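PDB 6V3Q: metallo-beta-lactamase FIM-1 from Pseudomonas aeruginosa, which probably hydrolyses beta-lactam antibiotics to ring-opened beta-amino acids, using zinc as its cofactor. Local coordinates for residues T23-M28 against H33-G38; H81-K86 against T177-L182; N107-Q112 against T146-V151; H128-S131 against V137-D140; T187-V192 against E213-T218. One frame throughout, in Å; residues are numbered along the deposited sequence.

How the contacts relate
The five contacts sample the two halves of the alpha-beta/beta-alpha sandwich that defines the metallo-beta-lactamase superfamily. Contact 1 belongs to the seven-stranded sheet, contact 4 to the five-stranded one, and their centres lie about 26 Å apart on opposite sides of the chain's centre. Contact 5 pairs two helices, one of which touches the second sheet through V151 and F139. Contact 2 holds the zinc and contact 3 lies behind it, their centres about 8 Å apart. Along the chain contact 1 closes first; contact 2 then spans contact 3, which spans contact 4, and contact 5 follows. Loops brought together from distant parts of the sequence thus build the metal site.

Contact 1 (T23-M28 against H33-G38); sequences TSMKHM and HVPSNG
T23 and N37 run alongside each other, and the hydroxyl OG1 of T23 donates to OD1 of N37 at 3.0 Å, tilted 30° from the carbonyl plane. With its OD1 thus engaged, the N37 amide turns ND2 to the carbonyls of P204 and G207. This is the tightly packed end, where T23, S24, P35, S36 and N37 are all buried. On the same face M25 covers P35: its chain is bent at chi2 and chi3 (-60° and -72°), which curls SD to 3.5 Å from CB of P35 and CE to 3.5 Å from CB of H33. The other face carries S24 and S36, and a water joins OG of S24 to the carbonyl O of S36. Strands 19-27 and 33-43 form an antiparallel beta hairpin; in other class B1 enzymes the corresponding loop, L3, is flexible, and residues 29-32 probably correspond to it. Four backbone bonds bind the segments, among them K26 N to V34 O at 3.0 Å. The loop end is more open to solvent, with K26, H27, M28 and H33 partly exposed, although H33 and V34 are still well covered. V34 sets its CG2 3.6 Å from both CB and CE of K26. The H33 ring passes obliquely by CB of M25, its NE2 bonded to the carbonyl of K6, and G32 and N30 of the second subunit pack on P35 and V34.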
# COMPACT_ATOMS: atom_id res chain seq x y z
N THR A 23 4.98 14.02 -3.45
CA THR A 23 4.34 12.74 -3.17
C THR A 23 5.03 12.11 -1.97
O THR A 23 6.25 11.92 -1.98
CB THR A 23 4.42 11.80 -4.38
OG1 THR A 23 3.75 12.39 -5.50
CG2 THR A 23 3.77 10.46 -4.07
N SER A 24 4.25 11.78 -0.95
CA SER A 24 4.76 11.17 0.27
C SER A 24 4.03 9.86 0.51
O SER A 24 2.86 9.70 0.14
CB SER A 24 4.60 12.10 1.47
OG SER A 24 3.25 12.50 1.64
N MET A 25 4.72 8.91 1.14
CA MET A 25 4.18 7.58 1.38
C MET A 25 3.92 7.37 2.86
O MET A 25 4.73 7.78 3.71
CB MET A 25 5.14 6.50 0.87
CG MET A 25 5.71 6.79 -0.52
SD MET A 25 4.44 6.93 -1.79
CE MET A 25 3.92 5.22 -1.96
N LYS A 26 2.79 6.75 3.17
CA LYS A 26 2.47 6.33 4.53
C LYS A 26 2.76 4.84 4.66
O LYS A 26 2.29 4.04 3.85
CB LYS A 26 1.01 6.62 4.88
CG LYS A 26 0.76 6.74 6.38
CD LYS A 26 -0.47 5.94 6.81
CE LYS A 26 -1.64 6.17 5.87
NZ LYS A 26 -2.91 5.61 6.40
N HIS A 27 3.56 4.49 5.66
CA HIS A 27 3.87 3.09 5.92
C HIS A 27 2.67 2.41 6.56
O HIS A 27 2.10 2.92 7.53
CB HIS A 27 5.10 2.98 6.82
CG HIS A 27 5.27 1.65 7.47
ND1 HIS A 27 5.84 0.57 6.82
CD2 HIS A 27 4.96 1.22 8.72
CE1 HIS A 27 5.86 -0.47 7.64
NE2 HIS A 27 5.34 -0.10 8.79
N MET A 28 2.29 1.25 6.04
CA MET A 28 1.18 0.49 6.57
C MET A 28 1.69 -0.75 7.29
O MET A 28 2.87 -1.11 7.20
CB MET A 28 0.20 0.11 5.45
CG MET A 28 -0.27 1.30 4.62
SD MET A 28 -1.91 1.94 5.05
CE MET A 28 -1.66 2.54 6.72
N HIS A 33 2.88 0.76 1.12
CA HIS A 33 2.81 2.21 1.23
C HIS A 33 1.60 2.70 0.45
O HIS A 33 1.19 2.09 -0.54
CB HIS A 33 4.09 2.89 0.69
CG HIS A 33 5.32 2.61 1.50
ND1 HIS A 33 6.13 1.52 1.26
CD2 HIS A 33 5.89 3.28 2.52
CE1 HIS A 33 7.14 1.53 2.11
NE2 HIS A 33 7.01 2.59 2.89
N VAL A 34 1.03 3.81 0.91
CA VAL A 34 -0.05 4.51 0.21
C VAL A 34 0.44 5.91 -0.10
O VAL A 34 0.90 6.61 0.81
CB VAL A 34 -1.36 4.55 1.02
CG1 VAL A 34 -1.95 3.16 1.15
CG2 VAL A 34 -1.15 5.15 2.40
N PRO A 35 0.39 6.36 -1.35
CA PRO A 35 0.89 7.70 -1.69
C PRO A 35 -0.16 8.79 -1.52
O PRO A 35 -1.37 8.54 -1.50
CB PRO A 35 1.28 7.55 -3.16
CG PRO A 35 0.30 6.56 -3.69
CD PRO A 35 0.03 5.59 -2.55
N SER A 36 0.34 10.01 -1.39
CA SER A 36 -0.51 11.20 -1.34
C SER A 36 0.19 12.33 -2.08
O SER A 36 1.40 12.53 -1.91
CB SER A 36 -0.82 11.62 0.10
OG SER A 36 -1.74 12.70 0.12
N ASN A 37 -0.56 13.06 -2.89
CA ASN A 37 -0.01 14.13 -3.71
C ASN A 37 -0.34 15.49 -3.11
O ASN A 37 -1.39 15.68 -2.49
CB ASN A 37 -0.54 14.06 -5.15
CG ASN A 37 -0.25 12.73 -5.81
OD1 ASN A 37 0.77 12.10 -5.56
ND2 ASN A 37 -1.17 12.30 -6.66
N GLY A 38 0.58 16.43 -3.29
CA GLY A 38 0.33 17.82 -2.99
C GLY A 38 1.05 18.69 -4.01
O GLY A 38 1.69 18.16 -4.92
O HOH W 1 2.38 14.43 -0.11

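Contact 2 (H81-K86 against T177-L182). With ZN (zinc ion), chain C.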
# COMPACT_ATOMS: atom_id res chain seq x y z
N HIS A 81 -8.81 19.43 2.80
CA HIS A 81 -9.78 18.97 3.79
C HIS A 81 -9.04 18.46 5.01
O HIS A 81 -7.81 18.37 5.02
CB HIS A 81 -10.73 17.91 3.23
CG HIS A 81 -10.08 16.60 2.93
ND1 HIS A 81 -9.25 16.41 1.84
CD2 HIS A 81 -10.15 15.40 3.56
CE1 HIS A 81 -8.83 15.15 1.82
NE2 HIS A 81 -9.36 14.52 2.85
N ALA A 82 -9.80 18.14 6.05
CA ALA A 82 -9.24 17.84 7.37
C ALA A 82 -9.13 16.33 7.58
O ALA A 82 -9.80 15.73 8.41
CB ALA A 82 -10.08 18.50 8.46
N HIS A 83 -8.24 15.73 6.79
CA HIS A 83 -7.75 14.38 7.00
C HIS A 83 -6.23 14.43 7.10
O HIS A 83 -5.61 15.43 6.74
CB HIS A 83 -8.21 13.43 5.89
CG HIS A 83 -9.59 12.90 6.08
ND1 HIS A 83 -10.25 12.17 5.11
CD2 HIS A 83 -10.44 12.99 7.13
CE1 HIS A 83 -11.45 11.84 5.56
NE2 HIS A 83 -11.59 12.32 6.78
N ASP A 84 -5.63 13.35 7.61
CA ASP A 84 -4.21 13.39 7.93
C ASP A 84 -3.30 13.34 6.71
O ASP A 84 -2.11 13.63 6.84
CB ASP A 84 -3.84 12.26 8.89
CG ASP A 84 -4.46 10.94 8.52
OD1 ASP A 84 -4.24 10.46 7.39
OD2 ASP A 84 -5.17 10.36 9.38
N ASP A 85 -3.81 12.99 5.53
CA ASP A 85 -2.96 13.10 4.34
C ASP A 85 -2.92 14.51 3.79
O ASP A 85 -2.08 14.80 2.93
CB ASP A 85 -3.42 12.12 3.26
CG ASP A 85 -4.90 12.26 2.93
OD1 ASP A 85 -5.68 12.62 3.84
OD2 ASP A 85 -5.27 11.99 1.77
N LYS A 86 -3.79 15.40 4.27
CA LYS A 86 -3.80 16.79 3.85
C LYS A 86 -3.37 17.76 4.94
O LYS A 86 -2.72 18.76 4.63
CB LYS A 86 -5.20 17.20 3.37
CG LYS A 86 -5.74 16.32 2.27
CD LYS A 86 -4.66 16.04 1.24
CE LYS A 86 -5.19 15.19 0.13
NZ LYS A 86 -4.14 14.86 -0.89
N THR A 177 -15.60 6.00 2.17
CA THR A 177 -16.84 6.77 2.11
C THR A 177 -17.43 7.03 3.49
O THR A 177 -18.62 7.37 3.59
CB THR A 177 -17.86 6.07 1.21
OG1 THR A 177 -17.86 4.67 1.51
CG2 THR A 177 -17.51 6.27 -0.25
N ALA A 178 -16.64 6.89 4.55
CA ALA A 178 -17.16 7.05 5.90
C ALA A 178 -17.69 8.46 6.13
O ALA A 178 -18.77 8.64 6.71
CB ALA A 178 -16.08 6.71 6.93
N ASP A 179 -16.95 9.47 5.69
CA ASP A 179 -17.31 10.86 5.91
C ASP A 179 -17.90 11.54 4.67
O ASP A 179 -17.99 12.77 4.64
CB ASP A 179 -16.09 11.65 6.40
CG ASP A 179 -15.31 10.90 7.46
OD1 ASP A 179 -15.93 10.29 8.36
OD2 ASP A 179 -14.06 10.93 7.41
N ALA A 180 -18.30 10.76 3.67
CA ALA A 180 -18.67 11.31 2.38
C ALA A 180 -20.13 11.73 2.33
O ALA A 180 -20.96 11.31 3.15
CB ALA A 180 -18.39 10.30 1.27
N ASP A 181 -20.44 12.58 1.35
CA ASP A 181 -21.80 12.98 1.01
C ASP A 181 -22.09 12.37 -0.36
O ASP A 181 -21.79 12.97 -1.40
CB ASP A 181 -21.96 14.50 1.01
CG ASP A 181 -23.41 14.95 0.92
OD1 ASP A 181 -24.20 14.30 0.19
OD2 ASP A 181 -23.77 15.96 1.57
N LEU A 182 -22.66 11.16 -0.36
CA LEU A 182 -22.89 10.44 -1.60
C LEU A 182 -23.90 11.15 -2.49
O LEU A 182 -23.80 11.10 -3.72
CB LEU A 182 -23.37 9.02 -1.30
CG LEU A 182 -22.38 8.10 -0.58
CD1 LEU A 182 -22.98 6.71 -0.41
CD2 LEU A 182 -21.07 8.03 -1.33
ZN ZN C . -9.72 12.34 3.05
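D179 meets H83 at the rim of the zinc site, and these two side chains, reaching toward each other from facing segments, make the whole contact. Along 177-182 the chain first turns back on itself, a weak bond running from A180 N to the carbonyl O of T177, and D179 sits within this turn. Its OD2 receives the NE2-H of H83 at 2.9 Å. The oxygen stands at the ring edge, 10° out of the imidazole plane, and is met nearly along its C-O axis; the bond is nevertheless bent, with 136° at the hydrogen, and the carboxylate plane is twisted 62° from the ring. Because ND1 of the same ring binds the zinc at 2.1 Å, H83 is held at both nitrogens, which fixes the rotation of the imidazole. H81 supplies NE2 to the metal at 2.2 Å, and H145 brings the third histidine. H81, H83 and D85 belong to the HxHxD signature of the superfamily, and D179 lies in the second shell of this mono-zinc site, bonded to a first-shell ligand. Further on, OD1 of D181 accepts from the backbone N of H184, while the D181 backbone bonds to G144. Segment 81-86 follows strand 74-78 of the larger sheet and runs into the short, weakly bonded helix about 84-87, whereas 177-182 lies near the end of the long loop that leaves strand 159-161 of the second sheet and leads into helix 185-195.

Contact 3 (N107-Q112 against T146-V151)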
# COMPACT_ATOMS: atom_id res chain seq x y z
N ASN A 107 -11.18 23.70 9.64
CA ASN A 107 -10.53 24.10 10.88
C ASN A 107 -11.35 23.70 12.10
O ASN A 107 -10.78 23.48 13.18
CB ASN A 107 -10.29 25.61 10.88
CG ASN A 107 -9.11 26.00 10.02
OD1 ASN A 107 -8.22 25.20 9.78
ND2 ASN A 107 -9.10 27.25 9.55
N ARG A 108 -12.67 23.60 11.96
CA ARG A 108 -13.51 23.25 13.09
C ARG A 108 -13.41 21.76 13.44
O ARG A 108 -13.44 21.39 14.61
CB ARG A 108 -14.96 23.63 12.81
CG ARG A 108 -15.22 25.12 12.76
CD ARG A 108 -16.71 25.39 12.68
NE ARG A 108 -17.31 24.69 11.55
CZ ARG A 108 -18.60 24.39 11.45
NH1 ARG A 108 -19.44 24.72 12.42
NH2 ARG A 108 -19.06 23.75 10.38
N MET A 109 -13.29 20.90 12.43
CA MET A 109 -13.28 19.46 12.63
C MET A 109 -11.88 18.86 12.66
O MET A 109 -11.74 17.64 12.73
CB MET A 109 -14.12 18.76 11.55
CG MET A 109 -13.50 18.80 10.17
SD MET A 109 -14.47 17.87 8.96
CE MET A 109 -16.00 18.79 8.95
N ALA A 110 -10.84 19.69 12.60
CA ALA A 110 -9.47 19.20 12.68
C ALA A 110 -9.12 18.71 14.09
O ALA A 110 -8.48 17.66 14.22
CB ALA A 110 -8.48 20.29 12.23
N PRO A 111 -9.51 19.42 15.17
CA PRO A 111 -9.25 18.88 16.51
C PRO A 111 -9.83 17.50 16.77
O PRO A 111 -9.18 16.67 17.41
CB PRO A 111 -9.88 19.93 17.43
CG PRO A 111 -9.76 21.19 16.68
CD PRO A 111 -9.98 20.82 15.24
N GLN A 112 -11.06 17.24 16.29
CA GLN A 112 -11.68 15.93 16.50
C GLN A 112 -10.91 14.83 15.77
O GLN A 112 -10.80 13.71 16.27
CB GLN A 112 -13.14 15.96 16.05
CG GLN A 112 -14.09 16.61 17.04
CD GLN A 112 -14.99 15.59 17.71
OE1 GLN A 112 -15.47 14.65 17.08
NE2 GLN A 112 -15.22 15.78 19.01
N THR A 146 -15.53 14.63 1.61
CA THR A 146 -15.91 15.05 2.95
C THR A 146 -16.83 16.26 2.83
O THR A 146 -17.02 16.81 1.74
CB THR A 146 -14.69 15.39 3.82
OG1 THR A 146 -13.95 16.45 3.20
CG2 THR A 146 -13.78 14.17 3.98
N ARG A 147 -17.40 16.67 3.96
CA ARG A 147 -18.26 17.85 3.96
C ARG A 147 -17.49 19.12 3.66
O ARG A 147 -18.05 20.09 3.15
CB ARG A 147 -18.97 17.98 5.31
CG ARG A 147 -20.29 18.73 5.26
CD ARG A 147 -20.70 19.32 6.61
NE ARG A 147 -20.50 18.39 7.72
CZ ARG A 147 -19.74 18.65 8.78
NH1 ARG A 147 -19.11 19.81 8.88
NH2 ARG A 147 -19.62 17.75 9.75
N ASP A 148 -16.18 19.13 3.94
CA ASP A 148 -15.39 20.35 3.93
C ASP A 148 -14.41 20.44 2.78
O ASP A 148 -13.65 21.41 2.72
CB ASP A 148 -14.62 20.48 5.25
CG ASP A 148 -13.71 19.30 5.50
OD1 ASP A 148 -14.19 18.15 5.44
OD2 ASP A 148 -12.50 19.51 5.74
N ASN A 149 -14.38 19.47 1.87
CA ASN A 149 -13.34 19.44 0.85
C ASN A 149 -13.44 20.64 -0.08
O ASN A 149 -14.54 21.06 -0.47
CB ASN A 149 -13.39 18.14 0.04
CG ASN A 149 -14.76 17.84 -0.55
OD1 ASN A 149 -15.05 16.69 -0.90
ND2 ASN A 149 -15.61 18.85 -0.68
N ILE A 150 -12.28 21.20 -0.43
CA ILE A 150 -12.17 22.28 -1.40
C ILE A 150 -11.12 21.86 -2.43
O ILE A 150 -10.36 20.92 -2.23
CB ILE A 150 -11.79 23.62 -0.74
CG1 ILE A 150 -10.44 23.50 -0.04
CG2 ILE A 150 -12.86 24.06 0.25
CD1 ILE A 150 -9.94 24.80 0.55
N VAL A 151 -11.09 22.59 -3.54
CA VAL A 151 -10.13 22.32 -4.61
C VAL A 151 -9.32 23.58 -4.90
O VAL A 151 -9.70 24.69 -4.52
CB VAL A 151 -10.81 21.81 -5.90
CG1 VAL A 151 -11.69 20.60 -5.59
CG2 VAL A 151 -11.62 22.93 -6.54
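M109 and D148 bring the two backbones nearest, yet their CA atoms remain 9.0 Å apart: M109 follows helix 104-108, D148 lies in an irregular loop, and no backbone bond joins them. Side chains span the gap. In M109, CG stands between the backbone N and the carbonyl carbon (chi1 70°) and the chain runs straight through chi2, which carries SD to 3.5 Å from OD1 of D148. A bend at chi3 of 64° then turns CE to 3.3 Å from NH1 of R147, meeting the guanidinium obliquely. R147 and R108 approach with NH1 and NH2 4.2 Å apart, but both are salt-bridged to D105, whose carboxylate probably offsets the like charges. D148 is densely bonded. Its OD1 accepts the hydroxyl OG1 of T146 at 2.8 Å, from above the carboxylate plane (54° out of it), while OD2 takes S106 OG and the backbone N of A82. This tie to A82, which lies between H81 and H83, is consistent with D148 positioning the segment that carries both zinc ligands; it belongs to the GHTxDN sequence, whose histidine is ligand H145. Beyond it the loop straightens into strand 151-154: I150 pairs with T80 and packs on I138, V151 pairs with F139, and the contact thus lies between the end of helix 104-108 and the start of this central strand of the second sheet.

Contact 4 (H128-S131 against V137-D140); sequences HSTS and VIFD
H128 and D140 open this short antiparallel pairing, the backbone N of D140 donating to the carbonyl O of H128 at 2.9 Å. H128 adopts a positive phi (64°), an unusual backbone shape just ahead of strand 129-130. Its CB lies 3.4 Å from the carbonyl O of D140. The F139 ring, with CG anti to the backbone N (chi1 -180°), swings back so that CD1 comes obliquely to 3.2 Å from that same H128 oxygen. On the other face T130 and I138 are paired flank to flank. The T130 methyl CG2 fits between backbone N and carbonyl carbon and packs at 3.7 Å on CB of I138, while OG1 accepts a hydrogen bond from the backbone N of V132. S129 touches V137 more loosely, CB to CG1 at 4.2 Å. Two further backbone bonds complete the hairpin of strands 129-130 and 137-139, which forms one edge of the five-stranded sheet; strand 151-154 pairs with the second of them. The chemistry is chiefly that of main-chain amides: the H128 oxygen receives the D140 N-H bond and a CA-H...O contact from F139, with the ring's CD1 close by, and the side chains add methyl packing with no charged link between the strands.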
# COMPACT_ATOMS: atom_id res chain seq x y z
N HIS A 128 -17.98 31.35 -4.59
CA HIS A 128 -17.31 30.24 -3.91
C HIS A 128 -15.84 30.13 -4.29
O HIS A 128 -15.27 29.04 -4.32
CB HIS A 128 -18.03 28.91 -4.19
CG HIS A 128 -19.52 28.99 -4.07
ND1 HIS A 128 -20.17 29.11 -2.86
CD2 HIS A 128 -20.49 28.96 -5.01
CE1 HIS A 128 -21.47 29.16 -3.06
NE2 HIS A 128 -21.70 29.07 -4.36
N SER A 129 -15.21 31.26 -4.60
CA SER A 129 -13.79 31.32 -4.91
C SER A 129 -13.12 32.35 -4.02
O SER A 129 -13.77 33.18 -3.38
CB SER A 129 -13.56 31.65 -6.39
OG SER A 129 -14.26 32.83 -6.76
N THR A 130 -11.79 32.27 -3.96
CA THR A 130 -10.97 33.27 -3.29
C THR A 130 -9.61 33.28 -3.95
O THR A 130 -9.03 32.23 -4.23
CB THR A 130 -10.83 32.99 -1.79
OG1 THR A 130 -9.77 33.80 -1.25
CG2 THR A 130 -10.52 31.53 -1.53
N SER A 131 -9.10 34.49 -4.24
CA SER A 131 -7.77 34.67 -4.80
C SER A 131 -6.75 35.07 -3.74
O SER A 131 -5.75 35.71 -4.06
CB SER A 131 -7.80 35.71 -5.92
OG SER A 131 -8.44 35.19 -7.07
N VAL A 137 -6.49 29.71 -7.64
CA VAL A 137 -7.90 29.94 -7.37
C VAL A 137 -8.36 28.82 -6.44
O VAL A 137 -8.34 27.64 -6.82
CB VAL A 137 -8.75 29.99 -8.65
CG1 VAL A 137 -10.23 30.05 -8.29
CG2 VAL A 137 -8.37 31.21 -9.48
N ILE A 138 -8.73 29.18 -5.22
CA ILE A 138 -9.26 28.23 -4.26
C ILE A 138 -10.78 28.24 -4.39
O ILE A 138 -11.41 29.28 -4.23
CB ILE A 138 -8.81 28.57 -2.83
CG1 ILE A 138 -7.28 28.56 -2.74
CG2 ILE A 138 -9.41 27.58 -1.84
CD1 ILE A 138 -6.74 29.22 -1.50
N PHE A 139 -11.35 27.07 -4.68
CA PHE A 139 -12.76 26.95 -5.02
C PHE A 139 -13.44 25.97 -4.08
O PHE A 139 -12.87 24.92 -3.74
CB PHE A 139 -12.90 26.48 -6.48
CG PHE A 139 -14.32 26.32 -6.93
CD1 PHE A 139 -15.13 27.43 -7.13
CD2 PHE A 139 -14.85 25.07 -7.19
CE1 PHE A 139 -16.44 27.29 -7.56
CE2 PHE A 139 -16.16 24.92 -7.61
CZ PHE A 139 -16.95 26.03 -7.80
N ASP A 140 -14.65 26.31 -3.65
CA ASP A 140 -15.44 25.48 -2.75
C ASP A 140 -16.60 24.87 -3.51
O ASP A 140 -17.59 25.57 -3.80
CB ASP A 140 -15.95 26.31 -1.56
CG ASP A 140 -16.79 25.50 -0.59
OD1 ASP A 140 -16.71 24.25 -0.62
OD2 ASP A 140 -17.54 26.11 0.20

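Contact 5 (T187-V192 against E213-T218)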
# COMPACT_ATOMS: atom_id res chain seq x y z
N THR A 187 -22.48 16.38 -7.86
CA THR A 187 -22.69 17.80 -8.07
C THR A 187 -21.40 18.59 -7.84
O THR A 187 -21.10 19.53 -8.58
CB THR A 187 -23.81 18.30 -7.16
OG1 THR A 187 -25.03 17.63 -7.48
CG2 THR A 187 -24.01 19.80 -7.31
N ALA A 188 -20.63 18.21 -6.82
CA ALA A 188 -19.39 18.92 -6.53
C ALA A 188 -18.35 18.69 -7.62
O ALA A 188 -17.65 19.62 -8.02
CB ALA A 188 -18.84 18.48 -5.17
N VAL A 189 -18.25 17.46 -8.12
CA VAL A 189 -17.30 17.16 -9.19
C VAL A 189 -17.64 17.98 -10.44
O VAL A 189 -16.77 18.61 -11.05
CB VAL A 189 -17.27 15.66 -9.49
CG1 VAL A 189 -16.38 15.36 -10.69
CG2 VAL A 189 -16.81 14.88 -8.27
N LEU A 190 -18.92 17.99 -10.82
CA LEU A 190 -19.34 18.74 -12.00
C LEU A 190 -19.17 20.24 -11.80
O LEU A 190 -18.95 20.97 -12.78
CB LEU A 190 -20.79 18.41 -12.34
CG LEU A 190 -21.07 16.96 -12.74
CD1 LEU A 190 -22.51 16.79 -13.20
CD2 LEU A 190 -20.09 16.51 -13.83
N ALA A 191 -19.28 20.72 -10.56
CA ALA A 191 -19.07 22.14 -10.30
C ALA A 191 -17.61 22.52 -10.53
O ALA A 191 -17.32 23.63 -11.00
CB ALA A 191 -19.50 22.49 -8.88
N VAL A 192 -16.68 21.62 -10.18
CA VAL A 192 -15.27 21.89 -10.43
C VAL A 192 -14.99 21.89 -11.93
O VAL A 192 -14.30 22.77 -12.45
CB VAL A 192 -14.39 20.85 -9.70
CG1 VAL A 192 -12.92 21.06 -10.03
CG2 VAL A 192 -14.63 20.92 -8.20
N GLU A 213 -10.86 13.14 -18.05
CA GLU A 213 -11.58 11.88 -17.87
C GLU A 213 -11.72 11.51 -16.40
O GLU A 213 -12.61 10.73 -16.05
CB GLU A 213 -10.88 10.75 -18.63
CG GLU A 213 -9.51 10.37 -18.10
CD GLU A 213 -8.42 11.32 -18.55
OE1 GLU A 213 -8.72 12.25 -19.33
OE2 GLU A 213 -7.26 11.14 -18.13
N LEU A 214 -10.84 12.04 -15.54
CA LEU A 214 -11.01 11.85 -14.10
C LEU A 214 -12.31 12.45 -13.61
O LEU A 214 -12.90 11.95 -12.65
CB LEU A 214 -9.82 12.47 -13.35
CG LEU A 214 -8.48 11.74 -13.47
CD1 LEU A 214 -7.50 12.26 -12.43
CD2 LEU A 214 -8.68 10.24 -13.33
N PHE A 215 -12.77 13.53 -14.24
CA PHE A 215 -14.08 14.08 -13.91
C PHE A 215 -15.19 13.10 -14.26
O PHE A 215 -16.09 12.83 -13.46
CB PHE A 215 -14.30 15.41 -14.64
CG PHE A 215 -13.49 16.55 -14.09
CD1 PHE A 215 -12.95 17.51 -14.93
CD2 PHE A 215 -13.27 16.67 -12.73
CE1 PHE A 215 -12.20 18.56 -14.42
CE2 PHE A 215 -12.53 17.72 -12.21
CZ PHE A 215 -11.99 18.66 -13.06
N GLU A 216 -15.14 12.55 -15.48
CA GLU A 216 -16.13 11.56 -15.89
C GLU A 216 -16.12 10.35 -14.95
O GLU A 216 -17.18 9.88 -14.52
CB GLU A 216 -15.87 11.11 -17.33
CG GLU A 216 -16.71 9.92 -17.76
CD GLU A 216 -16.30 9.39 -19.12
OE1 GLU A 216 -16.70 8.25 -19.45
OE2 GLU A 216 -15.59 10.11 -19.85
N LEU A 217 -14.93 9.86 -14.62
CA LEU A 217 -14.82 8.67 -13.78
C LEU A 217 -15.46 8.90 -12.41
O LEU A 217 -16.25 8.08 -11.94
CB LEU A 217 -13.35 8.28 -13.63
CG LEU A 217 -13.05 7.12 -12.66
CD1 LEU A 217 -13.88 5.90 -13.04
CD2 LEU A 217 -11.57 6.79 -12.64
N THR A 218 -15.12 10.03 -11.76
CA THR A 218 -15.64 10.29 -10.42
C THR A 218 -17.13 10.58 -10.46
O THR A 218 -17.87 10.14 -9.57
CB THR A 218 -14.89 11.46 -9.79
OG1 THR A 218 -13.48 11.25 -9.91
CG2 THR A 218 -15.25 11.57 -8.31
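V189 reaches F215 because its CG1 lies anti to the backbone N (chi1 175°), while CG2, anti to the carbonyl carbon, is left for T218. V192 repeats this torsion one turn later. On the facing helix F215 has CG beside its backbone N (chi1 -73°), which swings the ring toward both valines: CD2 lies 3.9 Å from CG1 of V189, and CZ 4.0 Å from CG1 of V192, each met obliquely to the ring. Farther along, CG2 of T218 packs on CG2 of V189 at 3.7 Å. Helices 185-195 and 213-226 run antiparallel, with segment axes 9.6 Å apart and directions 165° from each other. They cover the outside of the five-stranded sheet in the sandwich, where V192 also packs on V151 and P141. T218 buries its hydroxyl without leaving it idle: OG1 donates to the carbonyl O of L214 at 2.9 Å, an oxygen that also takes the helical T218 N, and accepts from the backbone N of R167. Across the interface no hydrogen bond forms: apolar contact between methyl groups and one ring holds these two turns together, and the threonine's polar needs are met within its own helix and an adjoining loop.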